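Local coordinates for protein L-ribulose 3-epimerase (Mesorhizobium loti, PDB 3VYL) that catalyses the epimerisation of ketoses at C3, acting with high efficiency on L-ribulose, and binds manganese in a TIM barrel, at residues 90-95 / 140-145; 99-104 / 234-239; 112-117 / 153-158; 121-126 / 164-169. All coordinates share one frame; numbering follows the deposited sequence.

Contact 1 of 4, residues 90-95 / 140-145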
loop_
_atom_site.group_PDB
_atom_site.type_symbol
_atom_site.label_atom_id
_atom_site.label_comp_id
_atom_site.label_asym_id
_atom_site.label_seq_id
_atom_site.Cartn_x
_atom_site.Cartn_y
_atom_site.Cartn_z
ATOM N N GLN A 90 -14.638 -40.601 -4.257
ATOM C CA GLN A 90 -15.921 -40.415 -3.598
ATOM C C GLN A 90 -16.349 -38.950 -3.655
ATOM O O GLN A 90 -17.497 -38.643 -3.966
ATOM C CB GLN A 90 -15.843 -40.919 -2.159
ATOM C CG GLN A 90 -17.169 -41.408 -1.596
ATOM C CD GLN A 90 -17.016 -42.092 -0.245
ATOM O OE1 GLN A 90 -15.931 -42.571 0.106
ATOM N NE2 GLN A 90 -18.105 -42.139 0.521
ATOM N N THR A 91 -15.407 -38.052 -3.380
ATOM C CA THR A 91 -15.649 -36.605 -3.417
ATOM C C THR A 91 -16.110 -36.127 -4.797
ATOM O O THR A 91 -16.956 -35.233 -4.908
ATOM C CB THR A 91 -14.388 -35.820 -2.985
ATOM O OG1 THR A 91 -13.876 -36.371 -1.765
ATOM C CG2 THR A 91 -14.706 -34.333 -2.772
ATOM N N ILE A 92 -15.536 -36.727 -5.839
ATOM C CA ILE A 92 -15.930 -36.435 -7.214
ATOM C C ILE A 92 -17.408 -36.786 -7.430
ATOM O O ILE A 92 -18.213 -35.915 -7.797
ATOM C CB ILE A 92 -15.028 -37.163 -8.222
ATOM C CG1 ILE A 92 -13.613 -36.578 -8.167
ATOM C CG2 ILE A 92 -15.609 -37.057 -9.623
ATOM C CD1 ILE A 92 -12.593 -37.318 -9.004
ATOM N N ALA A 93 -17.762 -38.044 -7.164
ATOM C CA ALA A 93 -19.143 -38.511 -7.284
ATOM C C ALA A 93 -20.110 -37.671 -6.448
ATOM O O ALA A 93 -21.244 -37.410 -6.871
ATOM C CB ALA A 93 -19.248 -39.985 -6.922
ATOM N N LEU A 94 -19.667 -37.232 -5.272
ATOM C CA LEU A 94 -20.469 -36.289 -4.493
ATOM C C LEU A 94 -20.726 -34.976 -5.261
ATOM O O LEU A 94 -21.873 -34.548 -5.388
ATOM C CB LEU A 94 -19.833 -36.019 -3.125
ATOM C CG LEU A 94 -20.584 -35.042 -2.214
ATOM C CD1 LEU A 94 -21.852 -35.668 -1.655
ATOM C CD2 LEU A 94 -19.694 -34.570 -1.077
ATOM N N THR A 95 -19.662 -34.359 -5.777
ATOM C CA THR A 95 -19.754 -33.094 -6.525
ATOM C C THR A 95 -20.700 -33.257 -7.716
ATOM O O THR A 95 -21.667 -32.499 -7.869
ATOM C CB THR A 95 -18.361 -32.624 -7.023
ATOM O OG1 THR A 95 -17.462 -32.511 -5.912
ATOM C CG2 THR A 95 -18.447 -31.280 -7.750
ATOM N N ALA A 140 -16.727 -37.438 -14.978
ATOM C CA ALA A 140 -17.845 -37.016 -14.137
ATOM C C ALA A 140 -18.297 -35.573 -14.390
ATOM O O ALA A 140 -19.252 -35.095 -13.774
ATOM C CB ALA A 140 -17.520 -37.242 -12.670
ATOM N N GLY A 141 -17.620 -34.889 -15.312
ATOM C CA GLY A 141 -17.942 -33.496 -15.657
ATOM C C GLY A 141 -17.493 -32.500 -14.598
ATOM O O GLY A 141 -18.224 -31.555 -14.278
ATOM N N VAL A 142 -16.302 -32.731 -14.040
ATOM C CA VAL A 142 -15.754 -31.890 -12.967
ATOM C C VAL A 142 -14.252 -31.655 -13.091
ATOM O O VAL A 142 -13.495 -32.527 -13.513
ATOM C CB VAL A 142 -16.075 -32.413 -11.533
ATOM C CG1 VAL A 142 -17.580 -32.522 -11.294
ATOM C CG2 VAL A 142 -15.357 -33.719 -11.231
ATOM N N THR A 143 -13.829 -30.460 -12.703
ATOM C CA THR A 143 -12.411 -30.089 -12.731
ATOM C C THR A 143 -11.756 -30.361 -11.376
ATOM O O THR A 143 -12.431 -30.345 -10.346
ATOM C CB THR A 143 -12.278 -28.598 -13.058
ATOM O OG1 THR A 143 -13.123 -27.849 -12.166
ATOM C CG2 THR A 143 -12.718 -28.337 -14.493
ATOM N N LEU A 144 -10.458 -30.643 -11.374
ATOM C CA LEU A 144 -9.696 -30.697 -10.122
ATOM C C LEU A 144 -8.882 -29.406 -9.938
ATOM O O LEU A 144 -8.030 -29.061 -10.771
ATOM C CB LEU A 144 -8.756 -31.911 -10.068
ATOM C CG LEU A 144 -9.185 -33.391 -10.058
ATOM C CD1 LEU A 144 -7.957 -34.275 -9.867
ATOM C CD2 LEU A 144 -10.255 -33.734 -9.025
ATOM N N ASN A 145 -9.145 -28.696 -8.846
ATOM C CA ASN A 145 -8.401 -27.481 -8.529
ATOM C C ASN A 145 -7.574 -27.662 -7.272
ATOM O O ASN A 145 -8.110 -27.778 -6.169
ATOM C CB ASN A 145 -9.344 -26.288 -8.400
ATOM C CG ASN A 145 -10.418 -26.292 -9.463
ATOM O OD1 ASN A 145 -11.363 -27.081 -9.392
ATOM N ND2 ASN A 145 -10.273 -25.423 -10.465
#
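I92 meets A140 and V142 through CG2, the branch that stands anti to the backbone N. The other branch, CG1, lies beside that N (chi1 -68°), and CD1 extends from it (chi2 173°) toward L144. The two arms of I92 therefore serve different partners. I92 CG2 touches A140 CB at 3.6 Å and V142 CG2 at 3.7 Å. I92 CD1 comes within 4.3 Å of L144 CD2, a looser approach. One turn further on, T95 CG2 packs on V142 CG1 at 3.9 Å. V142 thus offers one methyl to each of the two helix residues.

No hydrogen bond joins the segments. In T95, chi1 of -56° sets OG1 beside the backbone N and CG2 anti to it, toward V142. T95 OG1 is satisfied within its own helix, where it bonds to T91 O at 2.9 Å. That carbonyl also takes the N-H of T95, from the opposite face of its plane. G141, with positive phi, ends the preceding helix in a Schellman motif and turns the chain into strand 143-147. A137 of helix 120-139 touches I92, V142 and L144 as well. This is the apolar layer between the barrel and its outer helices, here joining helix 78-98 to strand 143-147 in a TIM barrel.

Contact 2 of 4, residues 99-104 / 234-239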
loop_
_atom_site.group_PDB
_atom_site.type_symbol
_atom_site.label_atom_id
_atom_site.label_comp_id
_atom_site.label_asym_id
_atom_site.label_seq_id
_atom_site.Cartn_x
_atom_site.Cartn_y
_atom_site.Cartn_z
ATOM N N GLY A 99 -24.501 -31.580 -8.579
ATOM C CA GLY A 99 -24.636 -30.649 -9.687
ATOM C C GLY A 99 -23.605 -29.548 -9.569
ATOM O O GLY A 99 -23.935 -28.366 -9.633
ATOM N N GLY A 100 -22.355 -29.954 -9.374
ATOM C CA GLY A 100 -21.239 -29.037 -9.238
ATOM C C GLY A 100 -20.177 -29.367 -10.265
ATOM O O GLY A 100 -20.129 -30.484 -10.788
ATOM N N ARG A 101 -19.313 -28.395 -10.535
ATOM C CA ARG A 101 -18.297 -28.517 -11.581
ATOM C C ARG A 101 -16.865 -28.572 -11.031
ATOM O O ARG A 101 -15.941 -29.002 -11.731
ATOM C CB ARG A 101 -18.472 -27.392 -12.622
ATOM C CG ARG A 101 -19.180 -26.151 -12.079
ATOM C CD ARG A 101 -19.967 -25.385 -13.143
ATOM N NE ARG A 101 -19.237 -24.323 -13.869
ATOM C CZ ARG A 101 -18.152 -23.657 -13.450
ATOM N NH1 ARG A 101 -17.601 -23.902 -12.267
ATOM N NH2 ARG A 101 -17.611 -22.723 -14.229
ATOM N N LYS A 102 -16.691 -28.166 -9.774
ATOM C CA LYS A 102 -15.359 -28.091 -9.151
ATOM C C LYS A 102 -15.185 -28.937 -7.877
ATOM O O LYS A 102 -15.988 -28.846 -6.941
ATOM C CB LYS A 102 -15.003 -26.635 -8.806
ATOM C CG LYS A 102 -15.177 -25.628 -9.924
ATOM C CD LYS A 102 -14.762 -24.238 -9.474
ATOM C CE LYS A 102 -14.827 -23.240 -10.623
ATOM N NZ LYS A 102 -13.834 -23.522 -11.699
ATOM N N VAL A 103 -14.120 -29.737 -7.854
ATOM C CA VAL A 103 -13.585 -30.305 -6.614
ATOM C C VAL A 103 -12.296 -29.549 -6.276
ATOM O O VAL A 103 -11.322 -29.602 -7.036
ATOM C CB VAL A 103 -13.287 -31.825 -6.718
ATOM C CG1 VAL A 103 -12.580 -32.325 -5.464
ATOM C CG2 VAL A 103 -14.566 -32.620 -6.924
ATOM N N ALA A 104 -12.260 -28.912 -5.121
ATOM C CA ALA A 104 -11.142 -28.088 -4.700
ATOM C C ALA A 104 -10.565 -28.464 -3.326
ATOM O O ALA A 104 -10.975 -29.404 -2.736
ATOM C CB ALA A 104 -11.546 -26.632 -4.744
ATOM N N TYR A 234 -9.965 -12.866 -15.250
ATOM C CA TYR A 234 -10.416 -14.063 -14.563
ATOM C C TYR A 234 -11.937 -14.093 -14.547
ATOM O O TYR A 234 -12.581 -13.168 -14.056
ATOM C CB TYR A 234 -9.835 -14.122 -13.150
ATOM C CG TYR A 234 -10.273 -15.324 -12.345
ATOM C CD1 TYR A 234 -9.662 -16.569 -12.521
ATOM C CD2 TYR A 234 -11.300 -15.220 -11.402
ATOM C CE1 TYR A 234 -10.065 -17.668 -11.779
ATOM C CE2 TYR A 234 -11.703 -16.309 -10.660
ATOM C CZ TYR A 234 -11.080 -17.522 -10.846
ATOM O OH TYR A 234 -11.481 -18.607 -10.105
ATOM N N ALA A 235 -12.504 -15.154 -15.108
ATOM C CA ALA A 235 -13.948 -15.190 -15.335
ATOM C C ALA A 235 -14.626 -16.367 -14.652
ATOM O O ALA A 235 -15.674 -16.822 -15.099
ATOM C CB ALA A 235 -14.238 -15.204 -16.828
ATOM N N ASP A 236 -14.026 -16.844 -13.567
ATOM C CA ASP A 236 -14.490 -18.048 -12.887
ATOM C C ASP A 236 -14.885 -17.736 -11.443
ATOM O O ASP A 236 -14.880 -16.576 -11.023
ATOM C CB ASP A 236 -13.428 -19.154 -12.959
ATOM C CG ASP A 236 -14.030 -20.527 -13.221
ATOM O OD1 ASP A 236 -15.123 -20.828 -12.682
ATOM O OD2 ASP A 236 -13.412 -21.311 -13.966
ATOM N N ASP A 237 -15.248 -18.770 -10.693
ATOM C CA ASP A 237 -15.785 -18.594 -9.343
ATOM C C ASP A 237 -14.721 -18.198 -8.312
ATOM O O ASP A 237 -13.539 -18.554 -8.430
ATOM C CB ASP A 237 -16.487 -19.873 -8.865
ATOM C CG ASP A 237 -17.604 -20.326 -9.792
ATOM O OD1 ASP A 237 -18.348 -19.477 -10.338
ATOM O OD2 ASP A 237 -17.748 -21.557 -9.948
ATOM N N LEU A 238 -15.163 -17.459 -7.300
ATOM C CA LEU A 238 -14.341 -17.213 -6.128
ATOM C C LEU A 238 -15.218 -17.137 -4.892
ATOM O O LEU A 238 -16.372 -16.698 -4.971
ATOM C CB LEU A 238 -13.492 -15.947 -6.287
ATOM C CG LEU A 238 -14.136 -14.608 -6.622
ATOM C CD1 LEU A 238 -14.668 -13.928 -5.371
ATOM C CD2 LEU A 238 -13.081 -13.737 -7.284
ATOM N N SER A 239 -14.679 -17.555 -3.752
ATOM C CA SER A 239 -15.491 -17.608 -2.543
ATOM C C SER A 239 -14.841 -17.016 -1.325
ATOM O O SER A 239 -13.629 -17.096 -1.156
ATOM C CB SER A 239 -15.904 -19.039 -2.245
ATOM O OG SER A 239 -16.877 -19.413 -3.184
#
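K102 NZ and D236 reach toward each other tip to tip. The K102 chain is extended to CE and bends at its last torsion (chi4 -66°), which places NZ at D236. K102 NZ lies 3.1 Å from D236 OD1 and 3.2 Å from D236 OD2. Both hydrogen bonds are weak, but together they make a salt bridge that straddles the carboxylate. R101 adds a second cation to the same group. R101 NH2 approaches D236 OD1 at the edge of the guanidinium, at 3.5 Å, in a weak but nearly straight bond (166°). The guanidinium and carboxylate planes stand 78° apart. R101 NH1 lies 3.3 Å from D237 OD2. That oxygen is well out of the guanidinium plane, so the pairing is one of charge alone.

The next shell fixes the acids. D237 N donates to D236 OD1 at 2.9 Å, on the anti side of that oxygen, which ties the carboxylate to the backbone of the next residue. Y234 OH donates to D237 O at 2.7 Å. D237 OD1 takes the backbone N-H of R3. K102 NZ has a stronger partner in G203 O, and the K102 side chain lies against Y204. Two bases and two acids thus form a salt-bridge network between the segments that carry strands 102-104 and 238-240. These are the fourth and eighth strands, and the charges sit at the N-terminal end of the TIM barrel.

Contact 3 of 4, residues 112-117 / 153-158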
loop_
_atom_site.group_PDB
_atom_site.type_symbol
_atom_site.label_atom_id
_atom_site.label_comp_id
_atom_site.label_asym_id
_atom_site.label_seq_id
_atom_site.Cartn_x
_atom_site.Cartn_y
_atom_site.Cartn_z
ATOM N N GLY A 112 -2.114 -30.479 6.838
ATOM C CA GLY A 112 -1.570 -30.386 8.184
ATOM C C GLY A 112 -0.087 -30.104 8.190
ATOM O O GLY A 112 0.547 -30.086 7.135
ATOM N N LEU A 113 0.459 -29.867 9.386
ATOM C CA LEU A 113 1.891 -29.685 9.550
ATOM C C LEU A 113 2.579 -31.034 9.433
ATOM O O LEU A 113 2.263 -31.966 10.171
ATOM C CB LEU A 113 2.227 -29.012 10.886
ATOM C CG LEU A 113 3.723 -28.803 11.194
ATOM C CD1 LEU A 113 4.469 -28.077 10.083
ATOM C CD2 LEU A 113 3.894 -28.046 12.499
ATOM N N GLN A 114 3.511 -31.125 8.495
ATOM C CA GLN A 114 4.220 -32.373 8.228
ATOM C C GLN A 114 5.493 -32.470 9.034
ATOM O O GLN A 114 6.144 -31.463 9.294
ATOM C CB GLN A 114 4.541 -32.514 6.736
ATOM C CG GLN A 114 3.324 -32.501 5.827
ATOM C CD GLN A 114 2.210 -33.409 6.297
ATOM O OE1 GLN A 114 1.042 -33.036 6.241
ATOM N NE2 GLN A 114 2.560 -34.608 6.759
ATOM N N VAL A 115 5.855 -33.687 9.422
ATOM C CA VAL A 115 7.068 -33.890 10.215
ATOM C C VAL A 115 8.297 -34.188 9.364
ATOM O O VAL A 115 9.425 -34.095 9.842
ATOM C CB VAL A 115 6.875 -34.936 11.331
ATOM C CG1 VAL A 115 6.346 -34.242 12.577
ATOM C CG2 VAL A 115 5.940 -36.058 10.888
ATOM N N GLU A 116 8.073 -34.528 8.099
ATOM C CA GLU A 116 9.171 -34.686 7.152
ATOM C C GLU A 116 9.194 -33.540 6.142
ATOM O O GLU A 116 8.137 -33.080 5.710
ATOM C CB GLU A 116 9.075 -36.040 6.419
ATOM C CG GLU A 116 9.198 -37.296 7.292
ATOM C CD GLU A 116 10.477 -37.361 8.127
ATOM O OE1 GLU A 116 11.451 -36.636 7.823
ATOM O OE2 GLU A 116 10.515 -38.143 9.108
ATOM N N ALA A 117 10.398 -33.082 5.776
ATOM C CA ALA A 117 10.594 -32.184 4.615
ATOM C C ALA A 117 10.121 -32.873 3.326
ATOM O O ALA A 117 10.089 -34.104 3.259
ATOM C CB ALA A 117 12.051 -31.767 4.489
ATOM N N GLU A 153 0.296 -25.979 6.579
ATOM C CA GLU A 153 -0.801 -26.823 6.205
ATOM C C GLU A 153 -0.507 -27.913 5.161
ATOM O O GLU A 153 -1.240 -28.845 5.029
ATOM C CB GLU A 153 -1.971 -25.954 5.843
ATOM C CG GLU A 153 -2.312 -24.963 6.929
ATOM C CD GLU A 153 -3.706 -24.457 6.845
ATOM O OE1 GLU A 153 -4.524 -25.148 6.317
ATOM O OE2 GLU A 153 -4.006 -23.368 7.279
ATOM N N SER A 154 0.574 -27.774 4.432
ATOM C CA SER A 154 1.071 -28.810 3.586
ATOM C C SER A 154 2.533 -28.566 3.401
ATOM O O SER A 154 2.988 -27.481 3.585
ATOM C CB SER A 154 0.410 -28.773 2.231
ATOM O OG SER A 154 0.866 -29.815 1.419
ATOM N N ASN A 155 3.279 -29.576 3.023
ATOM C CA ASN A 155 4.662 -29.345 2.752
ATOM C C ASN A 155 5.019 -29.383 1.310
ATOM O O ASN A 155 6.150 -29.319 0.966
ATOM C CB ASN A 155 5.546 -30.261 3.567
ATOM C CG ASN A 155 5.449 -31.678 3.157
ATOM O OD1 ASN A 155 4.558 -32.064 2.483
ATOM N ND2 ASN A 155 6.366 -32.454 3.586
ATOM N N LEU A 156 4.036 -29.480 0.451
ATOM C CA LEU A 156 4.333 -29.655 -0.933
ATOM C C LEU A 156 4.077 -28.455 -1.795
ATOM O O LEU A 156 4.978 -27.891 -2.311
ATOM C CB LEU A 156 3.552 -30.845 -1.473
ATOM C CG LEU A 156 3.997 -31.611 -2.703
ATOM C CD1 LEU A 156 5.367 -32.170 -2.525
ATOM C CD2 LEU A 156 3.031 -32.733 -2.935
ATOM N N LEU A 157 2.836 -28.075 -1.956
ATOM C CA LEU A 157 2.535 -26.942 -2.792
ATOM C C LEU A 157 2.145 -25.733 -2.019
ATOM O O LEU A 157 1.027 -25.594 -1.630
ATOM C CB LEU A 157 1.413 -27.291 -3.738
ATOM C CG LEU A 157 1.436 -28.597 -4.481
ATOM C CD1 LEU A 157 0.198 -28.699 -5.290
ATOM C CD2 LEU A 157 2.614 -28.697 -5.387
ATOM N N ASN A 158 3.090 -24.832 -1.871
ATOM C CA ASN A 158 2.913 -23.647 -1.072
ATOM C C ASN A 158 2.939 -22.443 -1.936
ATOM O O ASN A 158 2.651 -21.396 -1.510
ATOM C CB ASN A 158 4.012 -23.514 -0.005
ATOM C CG ASN A 158 4.076 -24.681 0.933
ATOM O OD1 ASN A 158 3.084 -25.162 1.405
ATOM N ND2 ASN A 158 5.245 -25.135 1.188
#
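G112 and E153 meet through their backbones at the tight end of this contact, with their CA atoms 4.1 Å apart. G112 N donates to E153 O in a nearly straight bond of 2.6 Å (168°). The donor sits above the carbonyl plane. The backbone angles of G112, with positive phi, suit a residue without CB.

The middle is made by side chains. Q114 and N155 cross at about a right angle, with Q114 CG lying 3.5 Å from N155 CG. The N155 group is placed there by chi1 of 69°, which sets CG between the backbone N and the carbonyl carbon. The amide then turns its two ends to different partners. N155 ND2 reaches E116 O at 2.8 Å, but the angle of 127° makes this bond weak. N155 OD1 accepts from Q122 NE2, at the start of helix 120-139.

The outer side is looser. E116 and A117 are exposed, and the E116 carboxylate leads away from the other loop. It makes a long, weak ion pair with K254 of a second subunit. W259 of that subunit packs on L113, N155 and N158.

E153 brings the contact near the metal centre, its side chain lying about 7 Å from the bound manganese. Two direct hydrogen bonds, one of them weak, join the two loops. Both use backbone oxygens as acceptors. The E153 carboxylate takes no part in them and is held instead by H111, through OE1, and weakly by N150.

Contact 4 of 4, residues 121-126 / 164-169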
loop_
_atom_site.group_PDB
_atom_site.type_symbol
_atom_site.label_atom_id
_atom_site.label_comp_id
_atom_site.label_asym_id
_atom_site.label_seq_id
_atom_site.Cartn_x
_atom_site.Cartn_y
_atom_site.Cartn_z
ATOM N N ASP A 121 10.232 -37.876 -4.798
ATOM C CA ASP A 121 9.381 -39.051 -4.943
ATOM C C ASP A 121 7.970 -38.762 -4.458
ATOM O O ASP A 121 6.999 -39.224 -5.066
ATOM C CB ASP A 121 9.966 -40.255 -4.208
ATOM C CG ASP A 121 11.311 -40.678 -4.761
ATOM O OD1 ASP A 121 11.631 -40.325 -5.928
ATOM O OD2 ASP A 121 12.043 -41.375 -4.013
ATOM N N GLN A 122 7.861 -37.994 -3.373
ATOM C CA GLN A 122 6.556 -37.539 -2.879
ATOM C C GLN A 122 5.859 -36.738 -3.977
ATOM O O GLN A 122 4.696 -36.997 -4.302
ATOM C CB GLN A 122 6.726 -36.687 -1.617
ATOM C CG GLN A 122 5.432 -36.197 -0.974
ATOM C CD GLN A 122 5.651 -34.987 -0.087
ATOM O OE1 GLN A 122 6.780 -34.530 0.088
ATOM N NE2 GLN A 122 4.569 -34.450 0.460
ATOM N N TRP A 123 6.597 -35.785 -4.550
ATOM C CA TRP A 123 6.138 -34.978 -5.682
ATOM C C TRP A 123 5.613 -35.831 -6.813
ATOM O O TRP A 123 4.446 -35.710 -7.200
ATOM C CB TRP A 123 7.278 -34.080 -6.169
ATOM C CG TRP A 123 6.889 -33.060 -7.209
ATOM C CD1 TRP A 123 6.701 -33.264 -8.572
ATOM C CD2 TRP A 123 6.647 -31.625 -7.005
ATOM N NE1 TRP A 123 6.362 -32.097 -9.201
ATOM C CE2 TRP A 123 6.310 -31.076 -8.320
ATOM C CE3 TRP A 123 6.669 -30.775 -5.902
ATOM C CZ2 TRP A 123 6.023 -29.728 -8.502
ATOM C CZ3 TRP A 123 6.372 -29.421 -6.098
ATOM C CH2 TRP A 123 6.053 -28.914 -7.366
ATOM N N ASN A 124 6.470 -36.716 -7.336
ATOM C CA ASN A 124 6.116 -37.570 -8.479
ATOM C C ASN A 124 4.904 -38.488 -8.214
ATOM O O ASN A 124 4.029 -38.623 -9.077
ATOM C CB ASN A 124 7.336 -38.367 -8.983
ATOM C CG ASN A 124 8.509 -37.472 -9.413
ATOM O OD1 ASN A 124 8.329 -36.360 -9.937
ATOM N ND2 ASN A 124 9.724 -37.965 -9.191
ATOM N N ARG A 125 4.847 -39.089 -7.022
ATOM C CA ARG A 125 3.719 -39.946 -6.631
ATOM C C ARG A 125 2.391 -39.205 -6.733
ATOM O O ARG A 125 1.448 -39.677 -7.382
ATOM C CB ARG A 125 3.888 -40.484 -5.202
ATOM C CG ARG A 125 4.918 -41.587 -5.030
ATOM C CD ARG A 125 4.771 -42.284 -3.679
ATOM N NE ARG A 125 5.320 -41.508 -2.562
ATOM C CZ ARG A 125 6.593 -41.525 -2.169
ATOM N NH1 ARG A 125 7.483 -42.266 -2.796
ATOM N NH2 ARG A 125 6.979 -40.780 -1.146
ATOM N N SER A 126 2.335 -38.041 -6.088
ATOM C CA SER A 126 1.137 -37.202 -6.073
ATOM C C SER A 126 0.716 -36.799 -7.489
ATOM O O SER A 126 -0.463 -36.895 -7.853
ATOM C CB SER A 126 1.366 -35.960 -5.203
ATOM O OG SER A 126 0.141 -35.288 -4.958
ATOM N N LEU A 164 1.981 -24.654 -10.763
ATOM C CA LEU A 164 2.232 -24.615 -12.208
ATOM C C LEU A 164 3.164 -25.738 -12.658
ATOM O O LEU A 164 2.820 -26.501 -13.553
ATOM C CB LEU A 164 2.812 -23.256 -12.591
ATOM C CG LEU A 164 1.955 -22.129 -13.178
ATOM C CD1 LEU A 164 0.451 -22.365 -13.096
ATOM C CD2 LEU A 164 2.329 -20.800 -12.542
ATOM N N ALA A 165 4.322 -25.840 -12.014
ATOM C CA ALA A 165 5.283 -26.909 -12.265
ATOM C C ALA A 165 4.672 -28.268 -11.988
ATOM O O ALA A 165 4.796 -29.197 -12.795
ATOM C CB ALA A 165 6.523 -26.723 -11.405
ATOM N N PHE A 166 4.017 -28.385 -10.836
ATOM C CA PHE A 166 3.366 -29.629 -10.463
ATOM C C PHE A 166 2.352 -30.054 -11.526
ATOM O O PHE A 166 2.396 -31.188 -11.988
ATOM C CB PHE A 166 2.705 -29.507 -9.093
ATOM C CG PHE A 166 2.094 -30.780 -8.606
ATOM C CD1 PHE A 166 2.867 -31.722 -7.927
ATOM C CD2 PHE A 166 0.750 -31.047 -8.827
ATOM C CE1 PHE A 166 2.306 -32.902 -7.467
ATOM C CE2 PHE A 166 0.184 -32.222 -8.368
ATOM C CZ PHE A 166 0.967 -33.148 -7.690
ATOM N N ILE A 167 1.457 -29.140 -11.905
ATOM C CA ILE A 167 0.475 -29.396 -12.952
ATOM C C ILE A 167 1.166 -29.847 -14.239
ATOM O O ILE A 167 0.778 -30.854 -14.846
ATOM C CB ILE A 167 -0.394 -28.159 -13.227
ATOM C CG1 ILE A 167 -1.339 -27.914 -12.046
ATOM C CG2 ILE A 167 -1.172 -28.347 -14.523
ATOM C CD1 ILE A 167 -2.245 -26.712 -12.202
ATOM N N GLU A 168 2.206 -29.108 -14.622
ATOM C CA GLU A 168 3.045 -29.438 -15.763
ATOM C C GLU A 168 3.427 -30.915 -15.723
ATOM O O GLU A 168 3.272 -31.620 -16.714
ATOM C CB GLU A 168 4.297 -28.567 -15.725
ATOM C CG GLU A 168 4.832 -28.105 -17.066
ATOM C CD GLU A 168 5.872 -27.002 -16.908
ATOM O OE1 GLU A 168 6.909 -27.045 -17.617
ATOM O OE2 GLU A 168 5.658 -26.093 -16.067
ATOM N N ASP A 169 3.899 -31.378 -14.563
ATOM C CA ASP A 169 4.325 -32.769 -14.365
ATOM C C ASP A 169 3.204 -33.807 -14.452
ATOM O O ASP A 169 3.471 -34.971 -14.761
ATOM C CB ASP A 169 5.069 -32.921 -13.034
ATOM C CG ASP A 169 6.398 -32.194 -13.025
ATOM O OD1 ASP A 169 6.772 -31.621 -14.068
ATOM O OD2 ASP A 169 7.074 -32.192 -11.975
#
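W123 and F166 form a T-shaped (edge-to-face) pair between two outer helices of the TIM barrel, 120-139 and 160-170. The short helical segments cross at -58°, with 10.2 Å between their axes. The edge of F166 points at the face of W123. The ring planes stand at 74°, and the F166 ring centre is 5.1 Å from that of the five-membered ring. F166 CD1 is the atom over the indole, 3.5 Å from W123 CE2 and offset toward the rim.

Both side chains leave their helices with CG anti to the backbone N (chi1 -172° for W123). The two side chains run past one another in opposite senses, and the six-membered part of the indole reaches the backbone at F166. There W123 CZ2 lies 3.4 Å from F166 CB. A165 CB is near the same corner of the ring. At its far end the F166 ring meets S126, whose OG lies 3.6 Å from F166 CZ. That hydroxyl hydrogen-bonds to S108 O. A127 and L130 of helix 120-139 also touch the phenyl ring.

D169 stands at the edge of the indole, crossing W123 at about a right angle. D169 OD2 also forms a salt bridge with K296 of a third subunit, whose side chain packs on W123. The helix pair thus takes part in an interface of the assembly. The nitrogen of the indole completes the contact: W123 NE1 donates to D169 OD2 at 2.9 Å, on the anti side of that oxygen.

How the contacts relate
Contacts 1 and 2 share the barrel wall. Strands 102-104 and 143-147 are neighbours there, and T143 N probably bonds to R101 O at 2.7 Å. Contact 1 is buried and apolar. Contact 2 is partly buried and built from charges. Contacts 3 and 4 lie farther from the chain centre, on one side of it, and meet where L157 packs on F166. Contact 4 is nevertheless buried, while contact 3 has an exposed outer side. Contact 3 joins loops by polar groups, contact 4 helices by an aromatic pair and one indole-to-carboxylate hydrogen bond. Each touches a different neighbouring subunit; no other chain touches contacts 1 and 2. Helix 120-139 serves contact 4 directly and borders contacts 1 and 3.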